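Local coordinates for D-alanyl-D-alanine carboxypeptidase (Penicillin binding protein) family protein (Francisella tularensis subsp. tularensis, PDB 6OSU) that probably removes the terminal D-alanine from the peptide stems of cell-wall precursors, as a penicillin-binding serine carboxypeptidase of the peptidase S11 family, at residues G201-A206 with K250-G255; Q362-T367 with G397-T402; K370-Y375 with T406-A411. All blocks are in the same frame, centred on the assembly; numbering follows the deposited sequence.

Contact 1. Residues G201-A206 with K250-G255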
loop_
_atom_site.group_PDB
_atom_site.type_symbol
_atom_site.label_atom_id
_atom_site.label_comp_id
_atom_site.label_asym_id
_atom_site.label_seq_id
_atom_site.Cartn_x
_atom_site.Cartn_y
_atom_site.Cartn_z
ATOM N N GLY A 201 4.582 13.435 13.209
ATOM C CA GLY A 201 5.085 14.743 12.845
ATOM C C GLY A 201 6.598 14.779 12.888
ATOM O O GLY A 201 7.259 13.751 13.044
ATOM N N LEU A 202 7.138 15.989 12.750
ATOM C CA LEU A 202 8.578 16.206 12.715
ATOM C C LEU A 202 8.936 17.387 13.606
ATOM O O LEU A 202 8.488 18.512 13.362
ATOM C CB LEU A 202 9.065 16.449 11.282
ATOM C CG LEU A 202 10.526 16.883 11.130
ATOM C CD1 LEU A 202 11.474 15.821 11.672
ATOM C CD2 LEU A 202 10.848 17.203 9.680
ATOM N N VAL A 203 9.738 17.127 14.634
ATOM C CA VAL A 203 10.310 18.165 15.485
ATOM C C VAL A 203 11.723 18.416 14.980
ATOM O O VAL A 203 12.612 17.577 15.164
ATOM C CB VAL A 203 10.306 17.753 16.963
ATOM C CG1 VAL A 203 10.813 18.896 17.834
ATOM C CG2 VAL A 203 8.911 17.316 17.388
ATOM N N TRP A 204 11.941 19.570 14.350
ATOM C CA TRP A 204 13.140 19.826 13.561
ATOM C C TRP A 204 13.897 21.016 14.133
ATOM O O TRP A 204 13.361 22.127 14.194
ATOM C CB TRP A 204 12.762 20.068 12.098
ATOM C CG TRP A 204 13.876 20.517 11.207
ATOM C CD1 TRP A 204 14.034 21.758 10.663
ATOM C CD2 TRP A 204 14.974 19.727 10.731
ATOM N NE1 TRP A 204 15.167 21.793 9.884
ATOM C CE2 TRP A 204 15.762 20.559 9.909
ATOM C CE3 TRP A 204 15.371 18.399 10.922
ATOM C CZ2 TRP A 204 16.923 20.110 9.283
ATOM C CZ3 TRP A 204 16.524 17.953 10.298
ATOM C CH2 TRP A 204 17.287 18.807 9.488
ATOM N N ASN A 205 15.141 20.781 14.551
ATOM C CA ASN A 205 16.031 21.846 15.014
ATOM C C ASN A 205 16.726 22.426 13.789
ATOM O O ASN A 205 17.693 21.853 13.281
ATOM C CB ASN A 205 17.040 21.313 16.026
ATOM C CG ASN A 205 17.836 22.422 16.706
ATOM O OD1 ASN A 205 17.995 23.516 16.163
ATOM N ND2 ASN A 205 18.340 22.137 17.905
ATOM N N ALA A 206 16.235 23.572 13.311
ATOM C CA ALA A 206 16.823 24.177 12.122
ATOM C C ALA A 206 18.210 24.747 12.400
ATOM O O ALA A 206 19.018 24.878 11.474
ATOM C CB ALA A 206 15.900 25.264 11.576
ATOM N N LYS A 250 20.152 19.919 26.286
ATOM C CA LYS A 250 20.958 19.575 25.119
ATOM C C LYS A 250 20.103 19.395 23.869
ATOM O O LYS A 250 20.496 19.827 22.780
ATOM C CB LYS A 250 21.763 18.301 25.391
ATOM C CG LYS A 250 22.677 17.891 24.245
ATOM C CD LYS A 250 23.185 16.465 24.416
ATOM C CE LYS A 250 24.100 16.330 25.622
ATOM N NZ LYS A 250 25.469 16.847 25.346
ATOM N N LEU A 251 18.938 18.757 24.006
ATOM C CA LEU A 251 18.067 18.533 22.858
ATOM C C LEU A 251 17.322 19.797 22.451
ATOM O O LEU A 251 17.048 19.994 21.261
ATOM C CB LEU A 251 17.068 17.418 23.166
ATOM C CG LEU A 251 17.660 16.040 23.464
ATOM C CD1 LEU A 251 16.574 15.077 23.925
ATOM C CD2 LEU A 251 18.385 15.495 22.243
ATOM N N PHE A 252 16.988 20.653 23.413
ATOM C CA PHE A 252 16.312 21.922 23.153
ATOM C C PHE A 252 17.121 23.028 23.811
ATOM O O PHE A 252 16.785 23.485 24.912
ATOM C CB PHE A 252 14.877 21.911 23.680
ATOM C CG PHE A 252 14.021 20.826 23.097
ATOM C CD1 PHE A 252 13.382 21.005 21.881
ATOM C CD2 PHE A 252 13.846 19.628 23.771
ATOM C CE1 PHE A 252 12.585 20.007 21.344
ATOM C CE2 PHE A 252 13.052 18.629 23.241
ATOM C CZ PHE A 252 12.420 18.820 22.025
ATOM N N PRO A 253 18.206 23.480 23.168
ATOM C CA PRO A 253 19.011 24.567 23.748
ATOM C C PRO A 253 18.217 25.857 23.879
ATOM O O PRO A 253 17.015 25.872 23.608
ATOM C CB PRO A 253 20.172 24.715 22.755
ATOM C CG PRO A 253 20.219 23.408 22.019
ATOM C CD PRO A 253 18.794 22.959 21.923
ATOM N N LYS A 254 18.859 26.943 24.292
ATOM C CA LYS A 254 18.184 28.225 24.447
ATOM C C LYS A 254 18.509 29.112 23.251
ATOM O O LYS A 254 19.669 29.482 23.042
ATOM C CB LYS A 254 18.586 28.899 25.759
ATOM C CG LYS A 254 18.066 28.171 26.994
ATOM C CD LYS A 254 18.228 28.987 28.272
ATOM C CE LYS A 254 19.567 28.726 28.945
ATOM N NZ LYS A 254 19.468 28.878 30.423
ATOM N N GLY A 255 17.485 29.447 22.466
ATOM C CA GLY A 255 17.644 30.283 21.297
ATOM C C GLY A 255 17.695 29.538 19.980
ATOM O O GLY A 255 17.683 30.184 18.924
#

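Contact 2. Residues Q362-T367 with G397-T402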
loop_
_atom_site.group_PDB
_atom_site.type_symbol
_atom_site.label_atom_id
_atom_site.label_comp_id
_atom_site.label_asym_id
_atom_site.label_seq_id
_atom_site.Cartn_x
_atom_site.Cartn_y
_atom_site.Cartn_z
ATOM N N GLN A 362 -0.092 -24.526 -8.136
ATOM C CA GLN A 362 -0.367 -23.174 -7.681
ATOM C C GLN A 362 -1.351 -23.191 -6.519
ATOM O O GLN A 362 -2.161 -24.111 -6.380
ATOM C CB GLN A 362 -0.937 -22.322 -8.818
ATOM C CG GLN A 362 -0.087 -22.297 -10.070
ATOM C CD GLN A 362 1.147 -21.440 -9.908
ATOM O OE1 GLN A 362 1.052 -20.227 -9.720
ATOM N NE2 GLN A 362 2.318 -22.066 -9.976
ATOM N N ASN A 363 -1.266 -22.165 -5.680
ATOM C CA ASN A 363 -2.288 -21.944 -4.674
ATOM C C ASN A 363 -3.460 -21.177 -5.276
ATOM O O ASN A 363 -3.366 -20.589 -6.359
ATOM C CB ASN A 363 -1.732 -21.156 -3.485
ATOM C CG ASN A 363 -0.669 -21.913 -2.721
ATOM O OD1 ASN A 363 -0.874 -23.056 -2.313
ATOM N ND2 ASN A 363 0.478 -21.277 -2.519
ATOM N N ILE A 364 -4.577 -21.194 -4.561
ATOM C CA ILE A 364 -5.644 -20.221 -4.755
ATOM C C ILE A 364 -5.816 -19.523 -3.413
ATOM O O ILE A 364 -6.491 -20.034 -2.510
ATOM C CB ILE A 364 -6.954 -20.851 -5.236
ATOM C CG1 ILE A 364 -6.756 -21.532 -6.592
ATOM C CG2 ILE A 364 -8.032 -19.780 -5.355
ATOM C CD1 ILE A 364 -8.048 -22.073 -7.189
ATOM N N TYR A 365 -5.174 -18.369 -3.269
ATOM C CA TYR A 365 -5.252 -17.541 -2.073
ATOM C C TYR A 365 -5.902 -16.233 -2.497
ATOM O O TYR A 365 -5.287 -15.438 -3.217
ATOM C CB TYR A 365 -3.862 -17.326 -1.475
ATOM C CG TYR A 365 -3.839 -16.598 -0.151
ATOM C CD1 TYR A 365 -4.528 -17.092 0.953
ATOM C CD2 TYR A 365 -3.108 -15.427 0.004
ATOM C CE1 TYR A 365 -4.500 -16.425 2.169
ATOM C CE2 TYR A 365 -3.073 -14.758 1.210
ATOM C CZ TYR A 365 -3.768 -15.259 2.290
ATOM O OH TYR A 365 -3.732 -14.584 3.490
ATOM N N LYS A 366 -7.149 -16.018 -2.072
ATOM C CA LYS A 366 -7.977 -14.962 -2.636
ATOM C C LYS A 366 -8.639 -14.136 -1.539
ATOM O O LYS A 366 -8.943 -14.634 -0.451
ATOM C CB LYS A 366 -9.045 -15.559 -3.570
ATOM C CG LYS A 366 -9.645 -14.572 -4.561
ATOM C CD LYS A 366 -10.660 -15.249 -5.476
ATOM C CE LYS A 366 -11.584 -14.234 -6.150
ATOM N NZ LYS A 366 -10.952 -13.536 -7.309
ATOM N N THR A 367 -8.854 -12.858 -1.843
ATOM C CA THR A 367 -9.629 -11.964 -0.989
ATOM C C THR A 367 -11.085 -12.022 -1.441
ATOM O O THR A 367 -11.417 -11.582 -2.548
ATOM C CB THR A 367 -9.083 -10.540 -1.061
ATOM O OG1 THR A 367 -7.720 -10.526 -0.621
ATOM C CG2 THR A 367 -9.905 -9.604 -0.188
ATOM N N GLY A 397 -8.363 -29.462 -17.573
ATOM C CA GLY A 397 -9.436 -28.534 -17.257
ATOM C C GLY A 397 -9.004 -27.548 -16.184
ATOM O O GLY A 397 -7.815 -27.274 -16.016
ATOM N N ASN A 398 -10.001 -27.028 -15.472
ATOM C CA ASN A 398 -9.804 -26.030 -14.432
ATOM C C ASN A 398 -10.369 -26.525 -13.109
ATOM O O ASN A 398 -11.449 -27.126 -13.070
ATOM C CB ASN A 398 -10.488 -24.707 -14.795
ATOM C CG ASN A 398 -9.873 -24.037 -16.005
ATOM O OD1 ASN A 398 -8.652 -23.964 -16.139
ATOM N ND2 ASN A 398 -10.722 -23.534 -16.892
ATOM N N LEU A 399 -9.643 -26.266 -12.023
ATOM C CA LEU A 399 -10.247 -26.330 -10.700
ATOM C C LEU A 399 -11.015 -25.037 -10.470
ATOM O O LEU A 399 -10.484 -23.943 -10.680
ATOM C CB LEU A 399 -9.197 -26.536 -9.607
ATOM C CG LEU A 399 -9.773 -26.794 -8.206
ATOM C CD1 LEU A 399 -8.915 -27.789 -7.448
ATOM C CD2 LEU A 399 -9.921 -25.510 -7.396
ATOM N N VAL A 400 -12.267 -25.163 -10.051
ATOM C CA VAL A 400 -13.180 -24.031 -10.000
ATOM C C VAL A 400 -13.726 -23.888 -8.586
ATOM O O VAL A 400 -14.098 -24.881 -7.948
ATOM C CB VAL A 400 -14.327 -24.192 -11.020
ATOM C CG1 VAL A 400 -15.365 -23.102 -10.837
ATOM C CG2 VAL A 400 -13.777 -24.168 -12.445
ATOM N N ILE A 401 -13.755 -22.651 -8.097
ATOM C CA ILE A 401 -14.417 -22.297 -6.847
ATOM C C ILE A 401 -15.706 -21.572 -7.205
ATOM O O ILE A 401 -15.671 -20.495 -7.813
ATOM C CB ILE A 401 -13.522 -21.423 -5.957
ATOM C CG1 ILE A 401 -12.170 -22.099 -5.729
ATOM C CG2 ILE A 401 -14.209 -21.135 -4.627
ATOM C CD1 ILE A 401 -12.254 -23.357 -4.915
ATOM N N THR A 402 -16.839 -22.160 -6.839
ATOM C CA THR A 402 -18.143 -21.585 -7.130
ATOM C C THR A 402 -18.830 -21.143 -5.844
ATOM O O THR A 402 -18.485 -21.582 -4.743
ATOM C CB THR A 402 -19.035 -22.581 -7.884
ATOM O OG1 THR A 402 -18.960 -23.868 -7.257
ATOM C CG2 THR A 402 -18.598 -22.701 -9.333
#

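Contact 3. Residues K370-Y375 with T406-A411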
loop_
_atom_site.group_PDB
_atom_site.type_symbol
_atom_site.label_atom_id
_atom_site.label_comp_id
_atom_site.label_asym_id
_atom_site.label_seq_id
_atom_site.Cartn_x
_atom_site.Cartn_y
_atom_site.Cartn_z
ATOM N N LYS A 370 -16.636 -11.873 3.204
ATOM C CA LYS A 370 -16.859 -12.720 4.372
ATOM C C LYS A 370 -18.122 -13.553 4.216
ATOM O O LYS A 370 -18.165 -14.716 4.634
ATOM C CB LYS A 370 -16.963 -11.870 5.638
ATOM C CG LYS A 370 -15.650 -11.392 6.222
ATOM C CD LYS A 370 -15.868 -10.909 7.650
ATOM C CE LYS A 370 -15.415 -9.470 7.844
ATOM N NZ LYS A 370 -13.934 -9.317 7.761
ATOM N N THR A 371 -19.159 -12.973 3.610
ATOM C CA THR A 371 -20.436 -13.657 3.471
ATOM C C THR A 371 -20.388 -14.804 2.470
ATOM O O THR A 371 -21.287 -15.653 2.483
ATOM C CB THR A 371 -21.515 -12.655 3.059
ATOM O OG1 THR A 371 -21.071 -11.925 1.908
ATOM C CG2 THR A 371 -21.790 -11.678 4.190
ATOM N N TYR A 372 -19.372 -14.852 1.603
ATOM C CA TYR A 372 -19.266 -15.949 0.645
ATOM C C TYR A 372 -18.657 -17.200 1.261
ATOM O O TYR A 372 -18.949 -18.311 0.805
ATOM C CB TYR A 372 -18.411 -15.548 -0.562
ATOM C CG TYR A 372 -19.041 -14.604 -1.564
ATOM C CD1 TYR A 372 -18.414 -14.350 -2.778
ATOM C CD2 TYR A 372 -20.242 -13.954 -1.302
ATOM C CE1 TYR A 372 -18.959 -13.492 -3.703
ATOM C CE2 TYR A 372 -20.799 -13.089 -2.229
ATOM C CZ TYR A 372 -20.148 -12.864 -3.427
ATOM O OH TYR A 372 -20.679 -12.008 -4.361
ATOM N N VAL A 373 -17.820 -17.039 2.292
ATOM C CA VAL A 373 -16.895 -18.112 2.677
ATOM C C VAL A 373 -17.599 -19.429 2.987
ATOM O O VAL A 373 -17.197 -20.462 2.422
ATOM C CB VAL A 373 -15.991 -17.639 3.828
ATOM C CG1 VAL A 373 -15.207 -18.810 4.391
ATOM C CG2 VAL A 373 -15.052 -16.553 3.337
ATOM N N PRO A 374 -18.626 -19.486 3.840
ATOM C CA PRO A 374 -19.245 -20.786 4.138
ATOM C C PRO A 374 -19.980 -21.415 2.964
ATOM O O PRO A 374 -20.459 -22.546 3.097
ATOM C CB PRO A 374 -20.216 -20.458 5.282
ATOM C CG PRO A 374 -20.534 -19.029 5.105
ATOM C CD PRO A 374 -19.270 -18.398 4.605
ATOM N N TYR A 375 -20.078 -20.740 1.820
ATOM C CA TYR A 375 -20.830 -21.249 0.679
ATOM C C TYR A 375 -19.957 -21.604 -0.514
ATOM O O TYR A 375 -20.493 -21.965 -1.567
ATOM C CB TYR A 375 -21.889 -20.227 0.255
ATOM C CG TYR A 375 -22.990 -20.074 1.269
ATOM C CD1 TYR A 375 -24.203 -20.729 1.107
ATOM C CD2 TYR A 375 -22.812 -19.295 2.403
ATOM C CE1 TYR A 375 -25.211 -20.602 2.039
ATOM C CE2 TYR A 375 -23.810 -19.163 3.341
ATOM C CZ TYR A 375 -25.008 -19.817 3.154
ATOM O OH TYR A 375 -26.007 -19.686 4.087
ATOM N N THR A 406 -24.617 -22.650 -7.342
ATOM C CA THR A 406 -24.736 -21.948 -8.610
ATOM C C THR A 406 -23.498 -22.188 -9.472
ATOM O O THR A 406 -22.503 -22.770 -9.033
ATOM C CB THR A 406 -24.938 -20.450 -8.379
ATOM O OG1 THR A 406 -23.735 -19.885 -7.842
ATOM C CG2 THR A 406 -26.078 -20.212 -7.402
ATOM N N LYS A 407 -23.571 -21.729 -10.718
ATOM C CA LYS A 407 -22.463 -21.852 -11.655
ATOM C C LYS A 407 -21.529 -20.647 -11.629
ATOM O O LYS A 407 -20.524 -20.643 -12.347
ATOM C CB LYS A 407 -22.999 -22.076 -13.077
ATOM C CG LYS A 407 -23.864 -23.328 -13.227
ATOM C CD LYS A 407 -23.876 -23.837 -14.665
ATOM C CE LYS A 407 -24.977 -23.196 -15.499
ATOM N NZ LYS A 407 -26.205 -24.043 -15.554
ATOM N N GLU A 408 -21.831 -19.637 -10.816
ATOM C CA GLU A 408 -20.971 -18.466 -10.704
ATOM C C GLU A 408 -19.614 -18.843 -10.125
ATOM O O GLU A 408 -19.524 -19.558 -9.123
ATOM C CB GLU A 408 -21.636 -17.412 -9.824
ATOM C CG GLU A 408 -20.741 -16.252 -9.433
ATOM C CD GLU A 408 -21.396 -15.369 -8.395
ATOM O OE1 GLU A 408 -20.777 -14.366 -7.978
ATOM O OE2 GLU A 408 -22.536 -15.686 -7.993
ATOM N N GLU A 409 -18.554 -18.336 -10.750
ATOM C CA GLU A 409 -17.187 -18.724 -10.430
ATOM C C GLU A 409 -16.479 -17.617 -9.663
ATOM O O GLU A 409 -16.467 -16.460 -10.098
ATOM C CB GLU A 409 -16.411 -19.064 -11.704
ATOM C CG GLU A 409 -16.955 -20.280 -12.434
ATOM C CD GLU A 409 -16.093 -20.703 -13.612
ATOM O OE1 GLU A 409 -14.941 -20.228 -13.719
ATOM O OE2 GLU A 409 -16.574 -21.515 -14.434
ATOM N N ILE A 410 -15.889 -17.982 -8.530
ATOM C CA ILE A 410 -15.087 -17.055 -7.737
ATOM C C ILE A 410 -13.623 -17.112 -8.146
ATOM O O ILE A 410 -12.977 -16.076 -8.319
ATOM C CB ILE A 410 -15.268 -17.364 -6.237
ATOM C CG1 ILE A 410 -16.703 -17.053 -5.801
ATOM C CG2 ILE A 410 -14.251 -16.607 -5.393
ATOM C CD1 ILE A 410 -17.245 -15.762 -6.371
ATOM N N ALA A 411 -13.091 -18.318 -8.320
ATOM C CA ALA A 411 -11.717 -18.518 -8.748
ATOM C C ALA A 411 -11.675 -19.666 -9.742
ATOM O O ALA A 411 -12.520 -20.563 -9.711
ATOM C CB ALA A 411 -10.794 -18.814 -7.563
#

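Contact 1. Residues G201-A206 with K250-G255
A chi1 of -176° sets CG1 of Val203 across the CA-CB bond from the backbone N and sends that methyl out from strand 201-205 to meet Phe252, whose own CG lies anti to its carbonyl carbon (chi1 -58°), a setting that brings the end of the ring nearer the strand. The two side chains cross at about a right angle, and Val203 CG1 stops 4.1 Å from Phe252 CE1. The methyl arrives at the rim of the ring, close to its plane. The Phe252 ring also meets that of Phe258 on strand 258-262, the neighbour of strand 201-205 in the sheet; the two phenyl planes are inclined by about 35°. Val203 also touches Phe258, so the three side chains form one apolar cluster.

Two residues further along the strand, Asn205 faces the same way. Its ND2 comes within 4.1 Å of Pro253 CD and 4.2 Å of Leu251 O, the second too long to count as a bond. The amide's bonds run to residues outside the two segments: OD1 accepts a hydrogen bond from the backbone N of Lys208, and ND2 has a weak one to Asp256 OD1. Phe252 is where the chain leaves helix 242-251, and its carbonyl O is bonded to Ser234 OG.

Across these two segments, then, the joint depends on van der Waals packing at a phenyl edge and on an amide resting against a proline ring. The polar bonds that fix the asparagine and the end of the helix are made to surrounding loops.

Contact 2. Residues Q362-T367 with G397-T402
Ile364 reaches across to Leu399 and Ile401, and this one isoleucine carries the whole contact from its side. The close part is a meeting of methyls: Ile364 CD1 lies 3.9 Å from Leu399 CD2, at ordinary van der Waals distance. Ile364 gets there through an extended outer arm, with CD1 anti to CA (chi2 -175°), which extends the delta methyl away from its own backbone. The Ile364 and Leu399 side chains meet at a slant. The fit is looser toward Ile401, where the same Ile364 CD1 is 4.4 Å from Ile401 CG1. Leu399 and Ile401 are alternate residues of one strand, so both face the isoleucine, while Val400 between them turns its side chain to the other side of the sheet and touches Glu409.

All three touching residues are buried, but the packing does not extend along the segments. Before Ile364 the chain runs into the exposed residues Gln362 and Asn363, the latter tied by OD1 to the backbone N of Ala336. At the start of segment 397-402, Asn398 is partly exposed. With backbone CA atoms of Ile364 and Ile401 9.3 Å apart, the strands are joined here by side chains alone.

The arrangement is that of two sheets laid face to face in the C-terminal domain. Strand 364-369 pairs with strand 328-334, whose Leu333 and Tyr334 also touch Ile364; strand 395-403 lies in the five-stranded antiparallel sheet between strands 409-417 and 376-382, the latter supplying Ile380 beside Leu399 and Leu376 and Gln378 beside Ile401.

Contact 3. Residues K370-Y375 with T406-A411
Tyr372 and Ile410 come together at a slant, the delta methyl of the isoleucine approaching the phenol ring obliquely. Ile410 CD1 lies 3.9 Å from Tyr372 CE1 and 4.0 Å from Tyr372 CD1, nearly equidistant from these two bonded carbons. The ring is brought there by a chi1 of -74°, which puts CG anti to the carbonyl carbon and directs the ring toward segment 406-411.

Further out, Glu408 extends its chain toward the hydroxyl end of the tyrosine, but its OE1 remains 4.3 Å from Tyr372 OH, too far for a bond. Arg29 lies near both: its NH1 is hydrogen-bonded to the hydroxyl and forms a long, weak ion pair with Glu408 OE1. The arginine thus probably draws the two oxygens to the same place.

Tyr372 leads into the short 3-10 turn 373-375, closed by Tyr375 N to Tyr372 O at 2.9 Å. Ile410 stands at a classic beta bulge, in which two residues, Ile410 and Ala411, sit opposite the single residue Ile401 of the next strand. The contact therefore packs a connecting 3-10 turn against a bulged strand of the C-terminal beta domain.

Overall arrangement
Contacts 2 and 3 belong to one beta domain, their centres about 11 Å apart, while contact 1 lies on the opposite side of the chain's centre, about 56 and 57 Å from their respective centres. Contacts 1 and 2 are buried; contact 3 is partly open. Contacts 2 and 3 alternate along the chain and share neighbouring strands 395-403 and 409-417: Ile401 O and Ile410 N, 2.6 Å apart, probably form one of the hydrogen bonds joining them. The chemistry follows position: purely aliphatic between sheets in contact 2, a phenol and isoleucine near an arginine in contact 3, and a phenyl edge with an adjoining amide in contact 1.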